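Local coordinates for protein beta-glucosidase (Saccharopolyspora erythraea D, PDB 5M6G) that probably hydrolyses terminal, non-reducing beta-D-glucosyl residues with release of beta-D-glucose, as a member of glycosyl hydrolase family 3, at residues N136-T141 and D458-T463; A140-H145 and N443-W448; A166-A171 and P394-A399; N437-G442 and I465-R470. All blocks are in the same frame, centred on the assembly; numbering follows the deposited sequence.

Contact 1: residues N136-T141 and D458-T463. With MG (magnesium ion), chain G.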
loop_
_atom_site.group_PDB
_atom_site.type_symbol
_atom_site.label_atom_id
_atom_site.label_comp_id
_atom_site.label_asym_id
_atom_site.label_seq_id
_atom_site.Cartn_x
_atom_site.Cartn_y
_atom_site.Cartn_z
ATOM N N ASN A 136 2.255 -7.866 6.526
ATOM C CA ASN A 136 1.639 -8.545 7.664
ATOM C C ASN A 136 2.530 -9.622 8.270
ATOM O O ASN A 136 2.237 -10.100 9.369
ATOM C CB ASN A 136 0.311 -9.193 7.252
ATOM C CG ASN A 136 -0.770 -8.181 7.000
ATOM O OD1 ASN A 136 -1.079 -7.343 7.862
ATOM N ND2 ASN A 136 -1.345 -8.226 5.805
ATOM N N VAL A 137 3.591 -10.023 7.584
ATOM C CA VAL A 137 4.373 -11.197 7.964
ATOM C C VAL A 137 5.588 -10.743 8.770
ATOM O O VAL A 137 6.401 -9.940 8.299
ATOM C CB VAL A 137 4.805 -12.007 6.733
ATOM C CG1 VAL A 137 5.746 -13.119 7.158
ATOM C CG2 VAL A 137 3.576 -12.587 6.001
ATOM N N HIS A 138 5.721 -11.270 9.979
ATOM C CA HIS A 138 6.883 -10.942 10.789
ATOM C C HIS A 138 8.156 -11.475 10.135
ATOM O O HIS A 138 8.223 -12.637 9.724
ATOM C CB HIS A 138 6.721 -11.512 12.195
ATOM C CG HIS A 138 7.821 -11.108 13.119
ATOM N ND1 HIS A 138 9.017 -11.788 13.194
ATOM C CD2 HIS A 138 7.927 -10.059 13.969
ATOM C CE1 HIS A 138 9.805 -11.185 14.067
ATOM N NE2 HIS A 138 9.164 -10.137 14.553
ATOM N N GLY A 139 9.164 -10.615 10.021
ATOM C CA GLY A 139 10.411 -10.994 9.390
ATOM C C GLY A 139 10.464 -10.784 7.894
ATOM O O GLY A 139 11.518 -11.016 7.291
ATOM N N ALA A 140 9.364 -10.365 7.272
ATOM C CA ALA A 140 9.384 -9.980 5.873
ATOM C C ALA A 140 10.035 -8.612 5.713
ATOM O O ALA A 140 9.975 -7.769 6.610
ATOM C CB ALA A 140 7.962 -9.944 5.308
ATOM N N THR A 141 10.649 -8.399 4.553
ATOM C CA THR A 141 11.263 -7.114 4.231
ATOM C C THR A 141 10.206 -6.019 4.182
ATOM O O THR A 141 9.165 -6.187 3.543
ATOM C CB THR A 141 11.964 -7.204 2.876
ATOM O OG1 THR A 141 12.784 -8.380 2.830
ATOM C CG2 THR A 141 12.819 -5.976 2.626
ATOM N N ASP A 458 9.767 -2.292 18.544
ATOM C CA ASP A 458 10.551 -3.232 17.745
ATOM C C ASP A 458 9.634 -4.343 17.235
ATOM O O ASP A 458 9.663 -5.485 17.691
ATOM C CB ASP A 458 11.705 -3.791 18.569
ATOM C CG ASP A 458 12.822 -4.319 17.708
ATOM O OD1 ASP A 458 12.600 -4.470 16.495
ATOM O OD2 ASP A 458 13.926 -4.584 18.234
ATOM N N ILE A 459 8.811 -3.987 16.243
ATOM C CA ILE A 459 7.724 -4.871 15.833
ATOM C C ILE A 459 8.111 -5.876 14.760
ATOM O O ILE A 459 7.342 -6.816 14.505
ATOM C CB ILE A 459 6.518 -4.048 15.344
ATOM C CG1 ILE A 459 6.891 -3.221 14.111
ATOM C CG2 ILE A 459 6.028 -3.143 16.457
ATOM C CD1 ILE A 459 5.658 -2.447 13.511
ATOM N N THR A 460 9.258 -5.710 14.109
ATOM C CA THR A 460 9.720 -6.705 13.147
ATOM C C THR A 460 11.212 -6.504 12.942
ATOM O O THR A 460 11.811 -5.566 13.474
ATOM C CB THR A 460 8.955 -6.621 11.813
ATOM O OG1 THR A 460 9.281 -7.754 10.994
ATOM C CG2 THR A 460 9.303 -5.328 11.062
ATOM N N GLU A 461 11.809 -7.400 12.160
ATOM C CA GLU A 461 13.258 -7.390 12.007
ATOM C C GLU A 461 13.691 -6.238 11.113
ATOM O O GLU A 461 13.113 -6.002 10.046
ATOM C CB GLU A 461 13.750 -8.725 11.454
ATOM C CG GLU A 461 13.430 -9.889 12.381
ATOM C CD GLU A 461 13.814 -11.248 11.813
ATOM O OE1 GLU A 461 13.847 -11.397 10.572
ATOM O OE2 GLU A 461 14.069 -12.177 12.612
ATOM N N GLY A 462 14.700 -5.506 11.565
ATOM C CA GLY A 462 15.207 -4.397 10.793
ATOM C C GLY A 462 16.250 -3.644 11.592
ATOM O O GLY A 462 16.732 -4.113 12.628
ATOM N N THR A 463 16.608 -2.489 11.066
ATOM C CA THR A 463 17.636 -1.633 11.641
ATOM C C THR A 463 17.054 -0.239 11.826
ATOM O O THR A 463 16.510 0.327 10.873
ATOM C CB THR A 463 18.863 -1.569 10.724
ATOM O OG1 THR A 463 19.408 -2.889 10.550
ATOM C CG2 THR A 463 19.914 -0.614 11.298
HETATM MG MG MG G . 16.337 -4.766 14.651
HETATM O O HOH W 1 7.971 -7.595 8.664
HETATM O O HOH W 2 10.311 -8.288 16.234
HETATM O O HOH W 3 11.454 -7.925 8.868
HETATM O O HOH W 4 15.983 -5.368 16.682
HETATM O O HOH W 5 16.127 -6.825 13.833
HETATM O O HOH W 6 14.007 -4.759 14.644
HETATM O O HOH W 7 18.412 -5.011 14.709
HETATM O O HOH W 8 16.367 -2.848 15.323
#
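His-138 and Gly-139 meet Thr-460 and Glu-461 in a polar, partly buried loop-to-loop contact that joins the N-terminal glycosyl hydrolase 3 region, here the loop after strand 125-128, to a loop of the C-terminal region. Its one direct hydrogen bond runs from Gly-139 N to Thr-460 OG1, 3.0 Å long and nearly straight at 167°. OG1 stands anti to its own backbone N (chi1 -170°), which carries it to the tip of the type II turn Val-137 to Ala-140. The same hydroxyl donates to water 1, which in turn donates to Val-137 O and Ala-140 O, and it also bonds water 3, shared with Ala-140 O and Glu-461 O; three partners thus grip one oxygen. Gly-139 holds the third place of the turn with positive phi, where a CB would jam against the preceding carbonyl oxygen and lie close to Glu-461 OE1. The His-138 ring shows one face to Thr-460 OG1, 4.0 Å above the plane near the rim, while its CD2 lies 3.3 Å from Ile-459 O. In the ring plane NE2 bonds water 2 at 2.7 Å, and this water donates to Asp-458 O. Farther along, Gly-462 O binds a magnesium ion at 2.2 Å, and five waters complete its shell. Val-137 packs on Pro-101 and Trp-104 of helix 101-116, Thr-141 on His-401 and Ala-405 of helix 399-412, and Thr-460 on Ile-441 of helix 441-445.

Contact 2: residues A140-H145 and N443-W448. With SOR (sorbitol), chain L.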
loop_
_atom_site.group_PDB
_atom_site.type_symbol
_atom_site.label_atom_id
_atom_site.label_comp_id
_atom_site.label_asym_id
_atom_site.label_seq_id
_atom_site.Cartn_x
_atom_site.Cartn_y
_atom_site.Cartn_z
ATOM N N ALA A 140 9.364 -10.365 7.272
ATOM C CA ALA A 140 9.384 -9.980 5.873
ATOM C C ALA A 140 10.035 -8.612 5.713
ATOM O O ALA A 140 9.975 -7.769 6.610
ATOM C CB ALA A 140 7.962 -9.944 5.308
ATOM N N THR A 141 10.649 -8.399 4.553
ATOM C CA THR A 141 11.263 -7.114 4.231
ATOM C C THR A 141 10.206 -6.019 4.182
ATOM O O THR A 141 9.165 -6.187 3.543
ATOM C CB THR A 141 11.964 -7.204 2.876
ATOM O OG1 THR A 141 12.784 -8.380 2.830
ATOM C CG2 THR A 141 12.819 -5.976 2.626
ATOM N N ILE A 142 10.474 -4.888 4.833
ATOM C CA ILE A 142 9.543 -3.759 4.828
ATOM C C ILE A 142 10.167 -2.626 4.021
ATOM O O ILE A 142 11.172 -2.028 4.430
ATOM C CB ILE A 142 9.175 -3.307 6.247
ATOM C CG1 ILE A 142 8.562 -4.476 7.046
ATOM C CG2 ILE A 142 8.225 -2.099 6.189
ATOM C CD1 ILE A 142 7.293 -5.056 6.430
ATOM N N TYR A 143 9.563 -2.329 2.872
ATOM C CA TYR A 143 10.040 -1.328 1.932
ATOM C C TYR A 143 9.495 0.043 2.304
ATOM O O TYR A 143 8.523 0.148 3.061
ATOM C CB TYR A 143 9.626 -1.718 0.503
ATOM C CG TYR A 143 10.312 -2.995 0.053
ATOM C CD1 TYR A 143 11.618 -2.971 -0.441
ATOM C CD2 TYR A 143 9.677 -4.222 0.169
ATOM C CE1 TYR A 143 12.265 -4.146 -0.818
ATOM C CE2 TYR A 143 10.303 -5.399 -0.216
ATOM C CZ TYR A 143 11.598 -5.357 -0.698
ATOM O OH TYR A 143 12.224 -6.524 -1.071
ATOM N N PRO A 144 10.126 1.119 1.830
ATOM C CA PRO A 144 9.543 2.451 2.032
ATOM C C PRO A 144 8.112 2.494 1.514
ATOM O O PRO A 144 7.771 1.845 0.520
ATOM C CB PRO A 144 10.462 3.368 1.217
ATOM C CG PRO A 144 11.791 2.655 1.212
ATOM C CD PRO A 144 11.416 1.182 1.120
ATOM N N HIS A 145 7.265 3.244 2.210
ATOM C CA HIS A 145 5.924 3.446 1.686
ATOM C C HIS A 145 5.978 4.248 0.383
ATOM O O HIS A 145 6.998 4.854 0.022
ATOM C CB HIS A 145 5.033 4.140 2.716
ATOM C CG HIS A 145 4.337 3.196 3.652
ATOM N ND1 HIS A 145 3.469 2.213 3.218
ATOM C CD2 HIS A 145 4.390 3.082 5.002
ATOM C CE1 HIS A 145 3.001 1.548 4.260
ATOM N NE2 HIS A 145 3.553 2.050 5.356
ATOM N N ASN A 443 7.804 3.010 14.231
ATOM C CA ASN A 443 7.567 4.387 13.793
ATOM C C ASN A 443 8.164 4.635 12.411
ATOM O O ASN A 443 7.554 5.313 11.575
ATOM C CB ASN A 443 8.133 5.391 14.799
ATOM C CG ASN A 443 7.359 5.422 16.110
ATOM O OD1 ASN A 443 6.265 4.861 16.219
ATOM N ND2 ASN A 443 7.938 6.078 17.122
ATOM N N GLN A 444 9.358 4.098 12.147
ATOM C CA GLN A 444 9.965 4.328 10.842
ATOM C C GLN A 444 9.268 3.527 9.752
ATOM O O GLN A 444 9.428 3.836 8.573
ATOM C CB GLN A 444 11.464 4.005 10.877
ATOM C CG GLN A 444 11.818 2.510 10.809
ATOM C CD GLN A 444 13.303 2.251 11.028
ATOM O OE1 GLN A 444 13.945 2.917 11.846
ATOM N NE2 GLN A 444 13.854 1.269 10.307
ATOM N N SER A 445 8.477 2.528 10.124
ATOM C CA SER A 445 7.718 1.765 9.143
ATOM C C SER A 445 6.341 2.351 8.887
ATOM O O SER A 445 5.827 2.236 7.767
ATOM C CB SER A 445 7.590 0.317 9.610
ATOM O OG SER A 445 8.875 -0.275 9.691
ATOM N N GLY A 446 5.730 2.961 9.902
ATOM C CA GLY A 446 4.403 3.538 9.723
ATOM C C GLY A 446 3.327 2.464 9.569
ATOM O O GLY A 446 3.514 1.288 9.907
ATOM N N GLY A 447 2.186 2.893 9.038
ATOM C CA GLY A 447 1.016 2.035 8.952
ATOM C C GLY A 447 1.249 0.802 8.104
ATOM O O GLY A 447 2.213 0.688 7.347
ATOM N N TRP A 448 0.324 -0.153 8.244
ATOM C CA TRP A 448 0.361 -1.390 7.468
ATOM C C TRP A 448 1.685 -2.122 7.685
ATOM O O TRP A 448 2.377 -2.499 6.741
ATOM C CB TRP A 448 0.143 -1.109 5.979
ATOM C CG TRP A 448 -1.209 -0.554 5.619
ATOM C CD1 TRP A 448 -1.508 0.743 5.301
ATOM C CD2 TRP A 448 -2.433 -1.285 5.506
ATOM N NE1 TRP A 448 -2.850 0.866 5.014
ATOM C CE2 TRP A 448 -3.440 -0.367 5.130
ATOM C CE3 TRP A 448 -2.781 -2.630 5.695
ATOM C CZ2 TRP A 448 -4.772 -0.751 4.937
ATOM C CZ3 TRP A 448 -4.105 -3.010 5.498
ATOM C CH2 TRP A 448 -5.081 -2.071 5.126
HETATM C C1 SOR L . -7.566 -0.987 1.035
HETATM C C2 SOR L . -7.187 -2.297 1.702
HETATM C C3 SOR L . -8.272 -2.672 2.707
HETATM C C4 SOR L . -7.791 -3.768 3.652
HETATM C C5 SOR L . -8.560 -3.797 4.976
HETATM C C6 SOR L . -7.778 -4.662 5.961
HETATM O O1 SOR L . -6.423 -0.334 0.537
HETATM O O2 SOR L . -7.054 -3.312 0.722
HETATM O O3 SOR L . -9.397 -3.117 1.995
HETATM O O4 SOR L . -7.896 -5.027 3.017
HETATM O O5 SOR L . -8.756 -2.494 5.510
HETATM O O6 SOR L . -8.204 -4.413 7.284
#
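Ile-142 makes the first touch, resting its CG2 branch 4.0 Å from Ser-445 OG at the end of helix 441-445. CG2 stands anti to the backbone N, which sends this methyl to the serine; the hydroxyl itself is turned back to bond Ile-441 O within its own helix. Tyr-143 and Pro-144 lead the chain past the contact, and the main link comes at His-145. Its NE2 donates to Gly-447 O over 2.8 Å, with an N-H...O angle of 143°. The oxygen lies in the plane of the imidazole, whereas the nitrogen is tilted 28° from the carbonyl plane. Beside this bond CD2 comes within 3.2 Å of Ser-445 O, and on the far side of NE2 the ring carbon CE1 is 4.3 Å from Trp-448 CB. An alanine at His-145 would probably leave Gly-447 O without this donor and open a gap beside Trp-448 CB. Gly-446, the first residue past the helix, has positive phi, and a CB there would point at His-145 CD2. The chain that follows brings Trp-448 to the sorbitol pocket, where the indole meets the ligand with its edge, CH2 standing 3.5 Å from C4 of sorbitol; Asp-129 and Glu-505 of the same pocket touch this side chain. His-145 is also the N-cap residue of helix 146-152. Of the residues before it, Tyr-143 packs on helix 155-170 and Pro-144 on Ala-408 of helix 399-412, while Ser-445, which Ile-142 and His-145 touch, is the last residue of helix 441-445.

Contact 3: residues A166-A171 and P394-A399. With MG (magnesium ion), chain E.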
loop_
_atom_site.group_PDB
_atom_site.type_symbol
_atom_site.label_atom_id
_atom_site.label_comp_id
_atom_site.label_asym_id
_atom_site.label_seq_id
_atom_site.Cartn_x
_atom_site.Cartn_y
_atom_site.Cartn_z
ATOM N N ALA A 166 6.722 -9.816 -4.503
ATOM C CA ALA A 166 5.975 -10.955 -5.027
ATOM C C ALA A 166 6.616 -12.274 -4.599
ATOM O O ALA A 166 5.914 -13.232 -4.256
ATOM C CB ALA A 166 5.877 -10.859 -6.549
ATOM N N GLU A 167 7.952 -12.330 -4.587
ATOM C CA GLU A 167 8.622 -13.537 -4.114
ATOM C C GLU A 167 8.261 -13.842 -2.672
ATOM O O GLU A 167 7.986 -15.001 -2.329
ATOM C CB GLU A 167 10.133 -13.401 -4.253
ATOM C CG GLU A 167 10.660 -13.726 -5.624
ATOM C CD GLU A 167 12.167 -13.712 -5.644
ATOM O OE1 GLU A 167 12.753 -12.804 -5.014
ATOM O OE2 GLU A 167 12.762 -14.615 -6.260
ATOM N N GLU A 168 8.255 -12.818 -1.805
ATOM C CA GLU A 168 8.003 -13.081 -0.392
ATOM C C GLU A 168 6.547 -13.444 -0.152
ATOM O O GLU A 168 6.246 -14.224 0.762
ATOM C CB GLU A 168 8.439 -11.876 0.454
ATOM C CG GLU A 168 9.914 -11.578 0.253
ATOM C CD GLU A 168 10.530 -10.740 1.362
ATOM O OE1 GLU A 168 9.859 -10.478 2.381
ATOM O OE2 GLU A 168 11.698 -10.357 1.204
ATOM N N VAL A 169 5.642 -12.909 -0.973
ATOM C CA VAL A 169 4.231 -13.269 -0.879
ATOM C C VAL A 169 4.019 -14.684 -1.403
ATOM O O VAL A 169 3.343 -15.503 -0.771
ATOM C CB VAL A 169 3.366 -12.234 -1.630
ATOM C CG1 VAL A 169 1.910 -12.721 -1.770
ATOM C CG2 VAL A 169 3.425 -10.895 -0.913
ATOM N N ALA A 170 4.611 -14.998 -2.554
ATOM C CA ALA A 170 4.413 -16.318 -3.146
ATOM C C ALA A 170 4.985 -17.417 -2.260
ATOM O O ALA A 170 4.498 -18.554 -2.294
ATOM C CB ALA A 170 5.037 -16.370 -4.541
ATOM N N ALA A 171 6.002 -17.088 -1.455
ATOM C CA ALA A 171 6.546 -18.033 -0.486
ATOM C C ALA A 171 5.487 -18.482 0.509
ATOM O O ALA A 171 5.546 -19.609 1.011
ATOM C CB ALA A 171 7.723 -17.401 0.261
ATOM N N PRO A 394 13.140 -19.040 1.841
ATOM C CA PRO A 394 14.425 -18.410 2.204
ATOM C C PRO A 394 14.587 -16.988 1.689
ATOM O O PRO A 394 15.466 -16.268 2.186
ATOM C CB PRO A 394 15.470 -19.352 1.586
ATOM C CG PRO A 394 14.785 -20.663 1.505
ATOM C CD PRO A 394 13.357 -20.329 1.158
ATOM N N THR A 395 13.780 -16.546 0.718
ATOM C CA THR A 395 13.917 -15.168 0.257
ATOM C C THR A 395 13.293 -14.171 1.211
ATOM O O THR A 395 13.564 -12.974 1.084
ATOM C CB THR A 395 13.288 -14.964 -1.131
ATOM O OG1 THR A 395 11.858 -14.977 -1.026
ATOM C CG2 THR A 395 13.737 -16.050 -2.097
ATOM N N VAL A 396 12.458 -14.630 2.144
ATOM C CA VAL A 396 11.661 -13.729 2.971
ATOM C C VAL A 396 12.578 -13.028 3.966
ATOM O O VAL A 396 13.176 -13.668 4.838
ATOM C CB VAL A 396 10.539 -14.489 3.694
ATOM C CG1 VAL A 396 9.767 -13.534 4.616
ATOM C CG2 VAL A 396 9.592 -15.163 2.683
ATOM N N GLY A 397 12.682 -11.704 3.847
ATOM C CA GLY A 397 13.631 -10.971 4.662
ATOM C C GLY A 397 15.084 -11.234 4.339
ATOM O O GLY A 397 15.961 -10.880 5.137
ATOM N N SER A 398 15.368 -11.828 3.183
ATOM C CA SER A 398 16.728 -12.179 2.804
ATOM C C SER A 398 17.599 -10.932 2.663
ATOM O O SER A 398 17.111 -9.818 2.462
ATOM C CB SER A 398 16.721 -12.934 1.481
ATOM O OG SER A 398 16.204 -12.083 0.461
ATOM N N ALA A 399 18.918 -11.144 2.726
ATOM C CA ALA A 399 19.858 -10.031 2.634
ATOM C C ALA A 399 19.724 -9.287 1.307
ATOM O O ALA A 399 19.810 -8.056 1.272
ATOM C CB ALA A 399 21.295 -10.533 2.825
HETATM MG MG MG E . 14.555 -12.082 -4.871
HETATM O O HOH W 9 15.166 -12.824 -6.960
HETATM O O HOH W 10 15.584 -13.490 -4.030
HETATM O O HOH W 11 16.150 -10.710 -5.132
HETATM O O HOH W 12 13.674 -10.377 -6.007
#
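Glu-168 takes the backbone N-H of Gly-397 with both carboxylate oxygens, while one of them also lies against a carbonyl oxygen. OE2 accepts at 3.1 Å, with the nitrogen standing 56° out of the carboxylate plane; the bond to OE1 is weak at 3.4 Å. OE2 is also 3.2 Å from Thr-395 O, acceptor against acceptor, a pairing made tolerable, it seems, by the donors around them. Thr-395 O receives Ser-398 N and Ser-398 OG on the same face, and OE2 is hydrogen-bonded by Thr-141 OG1 and His-401 ND1. The side chain runs extended beyond CG (chi2 -160°), which carries CD over to Val-396 CA. A leucine in place of Glu-168 would probably leave Gly-397 N and His-401 ND1 without their acceptor and set the imidazole freer to turn. Val-396 CG2 packs on Ala-171 CB at 3.8 Å; Glu-168 O, buried here, has no polar partner in the model. The loop makes a type II turn, Thr-395 to Ser-398, with Gly-397 at positive phi, and Ser-398 N-caps helix 399-412. Next to Glu-168 on the helix, Glu-167 binds magnesium through OE1 at 1.9 Å, joined by His-401 NE2 and four waters. With Glu-168 behind the imidazole, this is the carboxylate-histidine-metal pattern of a second shell orienting, and perhaps polarising, a metal ligand.

Contact 4: residues N437-G442 and I465-R470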
loop_
_atom_site.group_PDB
_atom_site.type_symbol
_atom_site.label_atom_id
_atom_site.label_comp_id
_atom_site.label_asym_id
_atom_site.label_seq_id
_atom_site.Cartn_x
_atom_site.Cartn_y
_atom_site.Cartn_z
ATOM N N ASN A 437 11.370 9.306 16.678
ATOM C CA ASN A 437 11.479 8.456 15.502
ATOM C C ASN A 437 12.913 8.025 15.216
ATOM O O ASN A 437 13.173 7.455 14.155
ATOM C CB ASN A 437 10.863 9.165 14.289
ATOM C CG ASN A 437 9.351 9.199 14.366
ATOM O OD1 ASN A 437 8.772 8.492 15.183
ATOM N ND2 ASN A 437 8.701 10.007 13.515
ATOM N N ALA A 438 13.845 8.259 16.148
ATOM C CA ALA A 438 15.253 7.947 15.908
ATOM C C ALA A 438 15.573 6.462 16.052
ATOM O O ALA A 438 16.504 5.967 15.400
ATOM C CB ALA A 438 16.145 8.746 16.871
ATOM N N ASP A 439 14.858 5.753 16.923
ATOM C CA ASP A 439 15.240 4.408 17.338
ATOM C C ASP A 439 13.986 3.547 17.466
ATOM O O ASP A 439 13.705 2.952 18.502
ATOM C CB ASP A 439 16.004 4.443 18.666
ATOM C CG ASP A 439 16.639 3.105 19.021
ATOM O OD1 ASP A 439 17.040 2.368 18.101
ATOM O OD2 ASP A 439 16.759 2.794 20.229
ATOM N N ASP A 440 13.204 3.461 16.390
ATOM C CA ASP A 440 11.899 2.812 16.511
ATOM C C ASP A 440 11.533 2.214 15.156
ATOM O O ASP A 440 11.150 2.942 14.238
ATOM C CB ASP A 440 10.848 3.800 16.998
ATOM C CG ASP A 440 9.600 3.115 17.523
ATOM O OD1 ASP A 440 8.863 2.504 16.720
ATOM O OD2 ASP A 440 9.351 3.192 18.745
ATOM N N ILE A 441 11.655 0.887 15.053
ATOM C CA ILE A 441 11.328 0.182 13.817
ATOM C C ILE A 441 9.897 0.479 13.400
ATOM O O ILE A 441 9.612 0.756 12.226
ATOM C CB ILE A 441 11.551 -1.330 14.001
ATOM C CG1 ILE A 441 13.035 -1.627 14.227
ATOM C CG2 ILE A 441 10.982 -2.103 12.823
ATOM C CD1 ILE A 441 13.890 -1.407 12.997
ATOM N N GLY A 442 8.971 0.418 14.355
ATOM C CA GLY A 442 7.568 0.588 14.003
ATOM C C GLY A 442 7.247 2.003 13.551
ATOM O O GLY A 442 6.496 2.199 12.595
ATOM N N ILE A 465 17.061 3.932 12.618
ATOM C CA ILE A 465 17.861 5.034 12.098
ATOM C C ILE A 465 19.055 5.297 13.013
ATOM O O ILE A 465 20.174 5.535 12.543
ATOM C CB ILE A 465 16.972 6.282 11.917
ATOM C CG1 ILE A 465 15.922 6.004 10.824
ATOM C CG2 ILE A 465 17.818 7.501 11.598
ATOM C CD1 ILE A 465 14.841 7.070 10.668
ATOM N N LEU A 466 18.835 5.229 14.329
ATOM C CA LEU A 466 19.920 5.397 15.298
ATOM C C LEU A 466 20.978 4.310 15.150
ATOM O O LEU A 466 22.182 4.573 15.281
ATOM C CB LEU A 466 19.356 5.386 16.718
ATOM C CG LEU A 466 20.408 5.317 17.845
ATOM C CD1 LEU A 466 21.250 6.608 17.885
ATOM C CD2 LEU A 466 19.754 5.038 19.191
ATOM N N GLU A 467 20.550 3.077 14.884
ATOM C CA GLU A 467 21.521 2.007 14.699
ATOM C C GLU A 467 22.330 2.219 13.428
ATOM O O GLU A 467 23.543 1.966 13.405
ATOM C CB GLU A 467 20.805 0.657 14.687
ATOM C CG GLU A 467 20.227 0.289 16.049
ATOM C CD GLU A 467 19.334 -0.933 15.990
ATOM O OE1 GLU A 467 18.841 -1.257 14.886
ATOM O OE2 GLU A 467 19.139 -1.573 17.047
ATOM N N GLY A 468 21.683 2.709 12.371
ATOM C CA GLY A 468 22.419 3.071 11.172
ATOM C C GLY A 468 23.401 4.204 11.410
ATOM O O GLY A 468 24.505 4.200 10.865
ATOM N N ILE A 469 23.015 5.189 12.225
ATOM C CA ILE A 469 23.935 6.287 12.540
ATOM C C ILE A 469 25.141 5.765 13.314
ATOM O O ILE A 469 26.290 6.119 13.019
ATOM C CB ILE A 469 23.207 7.400 13.316
ATOM C CG1 ILE A 469 22.172 8.084 12.417
ATOM C CG2 ILE A 469 24.206 8.443 13.848
ATOM C CD1 ILE A 469 21.174 8.945 13.173
ATOM N N ARG A 470 24.898 4.915 14.315
ATOM C CA ARG A 470 26.012 4.354 15.077
ATOM C C ARG A 470 26.984 3.614 14.167
ATOM O O ARG A 470 28.207 3.740 14.319
ATOM C CB ARG A 470 25.492 3.423 16.175
ATOM C CG ARG A 470 24.713 4.113 17.311
ATOM C CD ARG A 470 24.308 3.088 18.381
ATOM N NE ARG A 470 23.732 3.682 19.590
ATOM C CZ ARG A 470 22.570 3.321 20.125
ATOM N NH1 ARG A 470 21.834 2.352 19.569
ATOM N NH2 ARG A 470 22.136 3.926 21.223
HETATM O O HOH W 13 13.983 4.703 14.038
HETATM O O HOH W 14 17.013 -0.337 18.673
HETATM O O HOH W 15 19.213 1.538 20.883
#
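Asp-439 sets its carboxylate beside the CD2 methyl of Leu-466, and that same methyl sits over one face of the Arg-470 guanidinium, toward its rim. At the guanidinium edge, in plane, lies water 15, which accepts from Arg-470 NH1 and donates to Asp-439 OD2 at 2.8 Å. Asp-439 and Leu-466 cross obliquely, CG to CD2 at 3.7 Å. Leu-466 CG is anti to the backbone N, and from there chi2 of 67° places the delta carbons, CD2 against the aspartate. The backbones are joined at the start of helix 465-472, where Leu-466 N donates to Ala-438 O at 2.7 Å; the nitrogen lies nearly in line with the C=O, at a C=O...N angle of 168°, though the N-H itself is bent to 139°. Ile-465 CB rests 3.5 Å from the same oxygen. Water 13 ties Asn-437 O to Asp-440 N, with a weak bond from Ile-465 N. Ala-438 and Leu-466 both pack on Val-433 and Tyr-480 of the neighbouring strands. Asp-439 OD1 bonds Thr-464 OG1, and Glu-467 OE1 takes Thr-464 N. The two acids approach to 4.6 Å, Asp-439 OD1 to Glu-467 OE2, and water 14 donates to both. The repulsion expected between these like charges is likely to be eased by the helix N terminus, by Arg-470 through its water, and by a magnesium ion close to the Glu-467 side chain.

Overall arrangement
From the N terminus, the loop after strand 125-128 opens contacts 1 and 2 almost together, since they share Ala-140 and Thr-141. Helix 155-170 then opens contact 3, which closes at 394-399, well within the spans of both earlier contacts. Contact 4 starts at 437-442, after contact 3 has closed, and ends at 465-470, so it crosses contacts 1 and 2: contact 2 closes at 443-448 and contact 1 at 458-463. Contacts 1 and 2 tie the N-terminal, barrel-type region to the C-terminal one; contact 3 joins helix 155-170 to the lead-in of helix 399-412, and contact 4 joins the loop leading into helix 441-445 to the first turn of helix 465-472.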